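Local coordinates for sporulation-control protein spo0M (Bacillus subtilis, PDB 5CL2) that controls the expression of spo0A and is required for Bacillus subtilis to pass the morphological stage 0 of sporulation, at residues 19-23 with 126-132; 48-52 with 103-109. One frame throughout, in Å; residues are numbered along the deposited sequence.

Contacts 1 and 2 lie in one mixed sheet of the arrestin-like part of Spo0M, their centres about 12 Å apart. In it, strand 120-128 runs between the short edge strand 20-21 of contact 1 and strand 106-114 of contact 2. A probable hydrogen bond joins strands 120-128 and 106-114, and so the two contacts: Ile126 N to Val106 O at 2.9 Å. On the buried face Ile126 CD1 packs against Leu49 CD1 at 3.7 Å. The sodium ion, bound by Thr14, Asp122 and Asp124, is about 9 Å from the Ile126 side chain and about 8 Å from that of Val108, so neither side chain ligates it.

Contact 1: residues 19-23 with 126-132; sequences DAYFP and IFVEAHP
Pro23 and Val128 form the apolar centre, with the ring carbon CD of Pro23 3.7 Å from Val128 CG1. This is an edge-strand pairing of the arrestin-like sheet: the short strand 20-21 runs parallel to the end of strand 120-128. Val128 has CG1 anti to its backbone N (chi1 177°), which turns that branch to the CD side of the proline ring, while the other branch packs on Val106 of the next strand. Tyr21 lies on the same buried face as Val128 and rests on Leu93. On the opposite face Ala20 CB sits 4.4 Å from Phe127 CB. Three backbone bonds join the strands: Phe127 N gives to Asp19 O, Tyr21 N to Phe127 O at 3.0 Å, and Glu129 N to Tyr21 O at 2.8 Å. Beyond the strands, Phe22 continues the contact, its CB 3.3 Å from Glu129 O and one ring face toward Pro132 CD. His131 comes at the Phe22 ring obliquely and N-caps the helix 132-143, its ND1 bonded to Trp133 N. Side-chain packing thus carries the contact beyond the strands to the start of that helix. At the far, exposed end the Asp19 carboxylate stands 81° to the Phe127 ring, with OD2 in the ring plane and 3.6 Å from the edge carbon CE2.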
ATOM      1  N   ASP A  19      14.266  23.074   0.519  1.00 72.35           N
ATOM      2  CA  ASP A  19      12.816  23.155   0.381  1.00 72.76           C
ATOM      3  C   ASP A  19      12.278  22.210  -0.734  1.00 71.47           C
ATOM      4  O   ASP A  19      11.063  22.004  -0.853  1.00 66.46           O
ATOM      5  CB  ASP A  19      12.383  24.626   0.199  1.00 76.20           C
ATOM      6  CG  ASP A  19      12.651  25.167  -1.189  1.00 78.16           C
ATOM      7  OD1 ASP A  19      13.648  24.763  -1.822  1.00 79.27           O
ATOM      8  OD2 ASP A  19      11.877  26.047  -1.616  1.00 81.21           O
ATOM      9  N   ALA A  20      13.169  21.655  -1.563  1.00 73.43           N
ATOM     10  CA  ALA A  20      12.728  20.847  -2.716  1.00 66.40           C
ATOM     11  C   ALA A  20      13.402  19.477  -2.786  1.00 67.85           C
ATOM     12  O   ALA A  20      14.622  19.351  -2.702  1.00 68.29           O
ATOM     13  CB  ALA A  20      12.971  21.599  -4.023  1.00 61.68           C
ATOM     14  N   TYR A  21      12.581  18.455  -2.997  1.00 63.59           N
ATOM     15  CA  TYR A  21      13.048  17.076  -3.072  1.00 68.22           C
ATOM     16  C   TYR A  21      12.262  16.304  -4.133  1.00 66.35           C
ATOM     17  O   TYR A  21      11.151  16.689  -4.495  1.00 64.77           O
ATOM     18  CB  TYR A  21      12.885  16.384  -1.718  1.00 65.20           C
ATOM     19  CG  TYR A  21      13.696  16.972  -0.591  1.00 68.40           C
ATOM     20  CD1 TYR A  21      13.187  18.001   0.200  1.00 69.17           C
ATOM     21  CD2 TYR A  21      14.955  16.472  -0.286  1.00 70.85           C
ATOM     22  CE1 TYR A  21      13.931  18.534   1.263  1.00 68.57           C
ATOM     23  CE2 TYR A  21      15.705  16.996   0.775  1.00 65.85           C
ATOM     24  CZ  TYR A  21      15.188  18.022   1.538  1.00 66.21           C
ATOM     25  OH  TYR A  21      15.941  18.531   2.577  1.00 73.56           O
ATOM     26  N   PHE A  22      12.800  15.198  -4.622  1.00 66.59           N
ATOM     27  CA  PHE A  22      11.918  14.308  -5.359  1.00 66.08           C
ATOM     28  C   PHE A  22      11.888  12.969  -4.628  1.00 64.43           C
ATOM     29  O   PHE A  22      12.739  12.727  -3.766  1.00 64.29           O
ATOM     30  CB  PHE A  22      12.327  14.196  -6.842  1.00 71.74           C
ATOM     31  CG  PHE A  22      13.739  13.766  -7.074  1.00 73.39           C
ATOM     32  CD1 PHE A  22      14.065  12.417  -7.089  1.00 74.60           C
ATOM     33  CD2 PHE A  22      14.729  14.702  -7.338  1.00 73.38           C
ATOM     34  CE1 PHE A  22      15.372  12.000  -7.327  1.00 80.00           C
ATOM     35  CE2 PHE A  22      16.032  14.301  -7.576  1.00 77.00           C
ATOM     36  CZ  PHE A  22      16.358  12.942  -7.569  1.00 79.78           C
ATOM     37  N   PRO A  23      10.852  12.142  -4.893  1.00 63.41           N
ATOM     38  CA  PRO A  23      10.698  10.870  -4.176  1.00 57.28           C
ATOM     39  C   PRO A  23      11.949  10.005  -4.170  1.00 59.88           C
ATOM     40  O   PRO A  23      12.635   9.879  -5.191  1.00 62.00           O
ATOM     41  CB  PRO A  23       9.559  10.181  -4.938  1.00 59.01           C
ATOM     42  CG  PRO A  23       8.721  11.307  -5.399  1.00 55.23           C
ATOM     43  CD  PRO A  23       9.683  12.420  -5.746  1.00 56.53           C
ATOM     44  N   ILE A 126       7.089  21.543   1.603  1.00 59.60           N
ATOM     45  CA  ILE A 126       8.137  21.168   0.667  1.00 59.95           C
ATOM     46  C   ILE A 126       7.609  21.023  -0.752  1.00 62.82           C
ATOM     47  O   ILE A 126       6.439  20.691  -0.987  1.00 63.87           O
ATOM     48  CB  ILE A 126       8.843  19.870   1.092  1.00 58.99           C
ATOM     49  CG1 ILE A 126       7.880  18.697   1.133  1.00 57.83           C
ATOM     50  CG2 ILE A 126       9.440  20.029   2.460  1.00 61.99           C
ATOM     51  CD1 ILE A 126       8.596  17.354   1.140  1.00 58.60           C
ATOM     52  N   PHE A 127       8.453  21.369  -1.711  1.00 63.81           N
ATOM     53  CA  PHE A 127       8.071  21.183  -3.088  1.00 62.43           C
ATOM     54  C   PHE A 127       8.616  19.818  -3.468  1.00 61.05           C
ATOM     55  O   PHE A 127       9.802  19.539  -3.260  1.00 58.88           O
ATOM     56  CB  PHE A 127       8.611  22.304  -3.979  1.00 65.07           C
ATOM     57  CG  PHE A 127       8.105  23.677  -3.590  1.00 70.47           C
ATOM     58  CD1 PHE A 127       6.843  24.105  -3.972  1.00 71.18           C
ATOM     59  CD2 PHE A 127       8.897  24.539  -2.842  1.00 71.57           C
ATOM     60  CE1 PHE A 127       6.377  25.355  -3.609  1.00 68.75           C
ATOM     61  CE2 PHE A 127       8.437  25.797  -2.478  1.00 74.78           C
ATOM     62  CZ  PHE A 127       7.177  26.206  -2.865  1.00 72.04           C
ATOM     63  N   VAL A 128       7.741  18.958  -3.991  1.00 60.15           N
ATOM     64  CA  VAL A 128       8.140  17.621  -4.420  1.00 57.29           C
ATOM     65  C   VAL A 128       8.169  17.549  -5.932  1.00 57.78           C
ATOM     66  O   VAL A 128       7.129  17.610  -6.585  1.00 56.14           O
ATOM     67  CB  VAL A 128       7.195  16.551  -3.893  1.00 54.73           C
ATOM     68  CG1 VAL A 128       7.605  15.194  -4.432  1.00 49.67           C
ATOM     69  CG2 VAL A 128       7.176  16.575  -2.364  1.00 50.52           C
ATOM     70  N   GLU A 129       9.367  17.425  -6.489  1.00 61.73           N
ATOM     71  CA  GLU A 129       9.529  17.436  -7.937  1.00 63.34           C
ATOM     72  C   GLU A 129       9.221  16.110  -8.598  1.00 62.38           C
ATOM     73  O   GLU A 129       9.329  15.063  -7.970  1.00 59.65           O
ATOM     74  CB  GLU A 129      10.945  17.852  -8.307  1.00 68.12           C
ATOM     75  CG  GLU A 129      11.281  19.275  -7.938  1.00 67.99           C
ATOM     76  CD  GLU A 129      12.683  19.623  -8.350  1.00 77.77           C
ATOM     77  OE1 GLU A 129      13.626  18.947  -7.876  1.00 85.89           O
ATOM     78  OE2 GLU A 129      12.840  20.564  -9.155  1.00 79.06           O
ATOM     79  N   ALA A 130       8.836  16.162  -9.870  1.00 57.08           N
ATOM     80  CA  ALA A 130       8.684  14.936 -10.631  1.00 63.40           C
ATOM     81  C   ALA A 130      10.007  14.197 -10.724  1.00 58.33           C
ATOM     82  O   ALA A 130      11.027  14.756 -11.107  1.00 61.67           O
ATOM     83  CB  ALA A 130       8.142  15.225 -12.028  1.00 61.68           C
ATOM     84  N   HIS A 131       9.971  12.930 -10.361  1.00 54.36           N
ATOM     85  CA  HIS A 131      11.095  12.045 -10.547  1.00 57.39           C
ATOM     86  C   HIS A 131      11.362  11.974 -12.051  1.00 64.18           C
ATOM     87  O   HIS A 131      10.421  11.988 -12.849  1.00 64.84           O
ATOM     88  CB  HIS A 131      10.755  10.682  -9.936  1.00 60.70           C
ATOM     89  CG  HIS A 131      11.809   9.636 -10.096  1.00 62.66           C
ATOM     90  ND1 HIS A 131      12.046   8.998 -11.298  1.00 64.89           N
ATOM     91  CD2 HIS A 131      12.638   9.057  -9.198  1.00 64.80           C
ATOM     92  CE1 HIS A 131      12.999   8.101 -11.138  1.00 64.79           C
ATOM     93  NE2 HIS A 131      13.377   8.116  -9.869  1.00 63.48           N
ATOM     94  N   PRO A 132      12.639  11.912 -12.443  1.00 66.71           N
ATOM     95  CA  PRO A 132      13.061  11.912 -13.851  1.00 63.73           C
ATOM     96  C   PRO A 132      12.302  10.947 -14.776  1.00 65.51           C
ATOM     97  O   PRO A 132      12.003  11.352 -15.892  1.00 65.23           O
ATOM     98  CB  PRO A 132      14.531  11.513 -13.761  1.00 64.61           C
ATOM     99  CG  PRO A 132      14.979  12.110 -12.445  1.00 64.15           C
ATOM    100  CD  PRO A 132      13.787  11.992 -11.518  1.00 65.02           C
TER

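Contact 2: residues 48-52 with 103-109; sequences QLSTR and KVEVAVV
Leu49 packs across to two valines of the neighbouring strand, its CD1 lying 3.7 Å from both Val106 CG1 and Val108 CG2. The antiparallel pair 48-52 and 106-109 forms two of the inner strands of the arrestin-like mixed sheet, and this is its tight, buried face: Leu49 also meets Leu93 and Pro94. CG anti to the backbone N (chi1 -168°), with chi2 75° beyond it, brings CD1 to the two valines. Backbone bonds bind the strands at two hydrogen-bonded pairs, Gln48 with Val109 and Ser50 with Ala107; Val109 N reaches Gln48 O at 2.7 Å. The opposite face carries Gln48, Ser50, Ala107 and Val109, with Ser50 OG 4.1 Å from Val109 CG2 and weakly bonded to Tyr65 OH.

Toward Arg52 and Glu105 packing gives way to polar groups. The partly exposed Arg52 lays one guanidinium face toward Glu105 CG. NH1 is 3.2 Å from Glu105 OE2, but the carboxylate stands at 88° to the guanidinium and OE2 lies well out of its plane. The salt bridge is thus one of charge alone, without a directed N-H, and probably fixes the arginine less firmly than an in-plane bond would.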
ATOM      1  N   GLN A  48       5.834  14.620  10.657  1.00 53.52           N
ATOM      2  CA  GLN A  48       4.861  13.998   9.760  1.00 49.40           C
ATOM      3  C   GLN A  48       4.936  14.617   8.392  1.00 47.00           C
ATOM      4  O   GLN A  48       4.916  15.840   8.258  1.00 44.70           O
ATOM      5  CB  GLN A  48       3.427  14.145  10.256  1.00 49.17           C
ATOM      6  CG  GLN A  48       3.241  13.997  11.733  1.00 64.58           C
ATOM      7  CD  GLN A  48       2.042  13.124  12.046  1.00 75.18           C
ATOM      8  OE1 GLN A  48       1.000  13.213  11.381  1.00 75.05           O
ATOM      9  NE2 GLN A  48       2.187  12.256  13.055  1.00 78.93           N
ATOM     10  N   LEU A  49       4.951  13.757   7.377  1.00 48.79           N
ATOM     11  CA  LEU A  49       4.850  14.190   5.988  1.00 46.32           C
ATOM     12  C   LEU A  49       3.387  13.996   5.598  1.00 44.70           C
ATOM     13  O   LEU A  49       2.824  12.931   5.798  1.00 45.01           O
ATOM     14  CB  LEU A  49       5.799  13.391   5.091  1.00 44.74           C
ATOM     15  CG  LEU A  49       6.045  13.882   3.660  1.00 50.05           C
ATOM     16  CD1 LEU A  49       6.978  15.105   3.622  1.00 44.57           C
ATOM     17  CD2 LEU A  49       6.584  12.759   2.793  1.00 45.29           C
ATOM     18  N   SER A  50       2.748  15.047   5.106  1.00 43.40           N
ATOM     19  CA  SER A  50       1.335  14.935   4.806  1.00 46.62           C
ATOM     20  C   SER A  50       0.912  15.700   3.570  1.00 47.79           C
ATOM     21  O   SER A  50       1.620  16.571   3.057  1.00 42.85           O
ATOM     22  CB  SER A  50       0.488  15.413   5.969  1.00 51.60           C
ATOM     23  OG  SER A  50       0.715  16.786   6.166  1.00 55.00           O
ATOM     24  N   THR A  51      -0.256  15.331   3.075  1.00 47.33           N
ATOM     25  CA  THR A  51      -0.821  16.039   1.949  1.00 51.13           C
ATOM     26  C   THR A  51      -2.325  16.006   2.146  1.00 48.94           C
ATOM     27  O   THR A  51      -2.778  15.688   3.258  1.00 49.08           O
ATOM     28  CB  THR A  51      -0.376  15.428   0.598  1.00 47.69           C
ATOM     29  OG1 THR A  51      -0.757  16.311  -0.460  1.00 51.71           O
ATOM     30  CG2 THR A  51      -0.942  14.031   0.389  1.00 48.14           C
ATOM     31  N   ARG A  52      -3.080  16.431   1.132  1.00 40.09           N
ATOM     32  CA  ARG A  52      -4.533  16.360   1.159  1.00 44.69           C
ATOM     33  C   ARG A  52      -5.030  15.691  -0.125  1.00 50.15           C
ATOM     34  O   ARG A  52      -4.366  15.729  -1.158  1.00 48.61           O
ATOM     35  CB  ARG A  52      -5.159  17.747   1.267  1.00 51.19           C
ATOM     36  CG  ARG A  52      -4.312  18.774   1.952  1.00 60.96           C
ATOM     37  CD  ARG A  52      -4.841  20.163   1.654  1.00 69.14           C
ATOM     38  NE  ARG A  52      -4.870  20.437   0.221  1.00 70.92           N
ATOM     39  CZ  ARG A  52      -4.939  21.658  -0.305  1.00 76.63           C
ATOM     40  NH1 ARG A  52      -5.001  22.728   0.486  1.00 71.41           N
ATOM     41  NH2 ARG A  52      -4.961  21.809  -1.624  1.00 74.19           N
ATOM     42  N   LYS A 103      -2.857  21.641  -7.613  1.00 60.93           N
ATOM     43  CA  LYS A 103      -3.423  21.961  -6.313  1.00 66.88           C
ATOM     44  C   LYS A 103      -2.752  21.208  -5.130  1.00 63.32           C
ATOM     45  O   LYS A 103      -3.051  21.466  -3.958  1.00 59.86           O
ATOM     46  CB  LYS A 103      -4.930  21.683  -6.357  1.00 71.20           C
ATOM     47  CG  LYS A 103      -5.779  22.956  -6.422  1.00 72.49           C
ATOM     48  CD  LYS A 103      -7.265  22.628  -6.414  1.00 75.47           C
ATOM     49  CE  LYS A 103      -8.101  23.810  -5.915  1.00 79.69           C
ATOM     50  NZ  LYS A 103      -7.708  25.108  -6.515  1.00 73.03           N
ATOM     51  N   VAL A 104      -1.812  20.322  -5.441  1.00 54.93           N
ATOM     52  CA  VAL A 104      -1.215  19.455  -4.434  1.00 55.72           C
ATOM     53  C   VAL A 104      -0.213  20.154  -3.504  1.00 59.02           C
ATOM     54  O   VAL A 104       0.756  20.772  -3.955  1.00 58.45           O
ATOM     55  CB  VAL A 104      -0.506  18.272  -5.087  1.00 55.19           C
ATOM     56  CG1 VAL A 104       0.153  17.401  -4.029  1.00 49.68           C
ATOM     57  CG2 VAL A 104      -1.498  17.465  -5.937  1.00 52.37           C
ATOM     58  N   GLU A 105      -0.451  20.059  -2.202  1.00 51.67           N
ATOM     59  CA  GLU A 105       0.571  20.513  -1.257  1.00 65.65           C
ATOM     60  C   GLU A 105       1.106  19.361  -0.400  1.00 54.57           C
ATOM     61  O   GLU A 105       0.354  18.484   0.040  1.00 53.89           O
ATOM     62  CB  GLU A 105       0.035  21.650  -0.354  1.00 57.97           C
ATOM     63  CG  GLU A 105      -0.918  21.199   0.766  1.00 71.78           C
ATOM     64  CD  GLU A 105      -1.160  22.273   1.849  1.00 80.80           C
ATOM     65  OE1 GLU A 105      -0.165  22.810   2.400  1.00 84.09           O
ATOM     66  OE2 GLU A 105      -2.338  22.564   2.168  1.00 80.44           O
ATOM     67  N   VAL A 106       2.418  19.369  -0.195  1.00 53.86           N
ATOM     68  CA  VAL A 106       3.082  18.425   0.696  1.00 51.13           C
ATOM     69  C   VAL A 106       3.768  19.216   1.804  1.00 55.41           C
ATOM     70  O   VAL A 106       4.550  20.135   1.545  1.00 56.00           O
ATOM     71  CB  VAL A 106       4.129  17.578  -0.020  1.00 51.17           C
ATOM     72  CG1 VAL A 106       4.875  16.721   0.989  1.00 45.99           C
ATOM     73  CG2 VAL A 106       3.479  16.714  -1.082  1.00 51.32           C
ATOM     74  N   ALA A 107       3.459  18.866   3.041  1.00 51.64           N
ATOM     75  CA  ALA A 107       3.996  19.575   4.172  1.00 56.05           C
ATOM     76  C   ALA A 107       4.699  18.631   5.148  1.00 51.01           C
ATOM     77  O   ALA A 107       4.256  17.508   5.352  1.00 50.77           O
ATOM     78  CB  ALA A 107       2.880  20.349   4.873  1.00 56.07           C
ATOM     79  N   VAL A 108       5.796  19.109   5.730  1.00 50.27           N
ATOM     80  CA  VAL A 108       6.437  18.495   6.897  1.00 49.68           C
ATOM     81  C   VAL A 108       5.916  19.171   8.169  1.00 48.08           C
ATOM     82  O   VAL A 108       6.034  20.376   8.346  1.00 47.97           O
ATOM     83  CB  VAL A 108       7.968  18.603   6.833  1.00 49.38           C
ATOM     84  CG1 VAL A 108       8.587  18.133   8.124  1.00 43.67           C
ATOM     85  CG2 VAL A 108       8.505  17.812   5.621  1.00 45.88           C
ATOM     86  N   VAL A 109       5.265  18.394   9.017  1.00 44.51           N
ATOM     87  CA  VAL A 109       4.648  18.905  10.223  1.00 41.45           C
ATOM     88  C   VAL A 109       5.387  18.392  11.440  1.00 47.20           C
ATOM     89  O   VAL A 109       5.598  17.195  11.583  1.00 47.73           O
ATOM     90  CB  VAL A 109       3.175  18.485  10.307  1.00 50.05           C
ATOM     91  CG1 VAL A 109       2.563  18.883  11.633  1.00 44.28           C
ATOM     92  CG2 VAL A 109       2.385  19.055   9.127  1.00 51.27           C
TER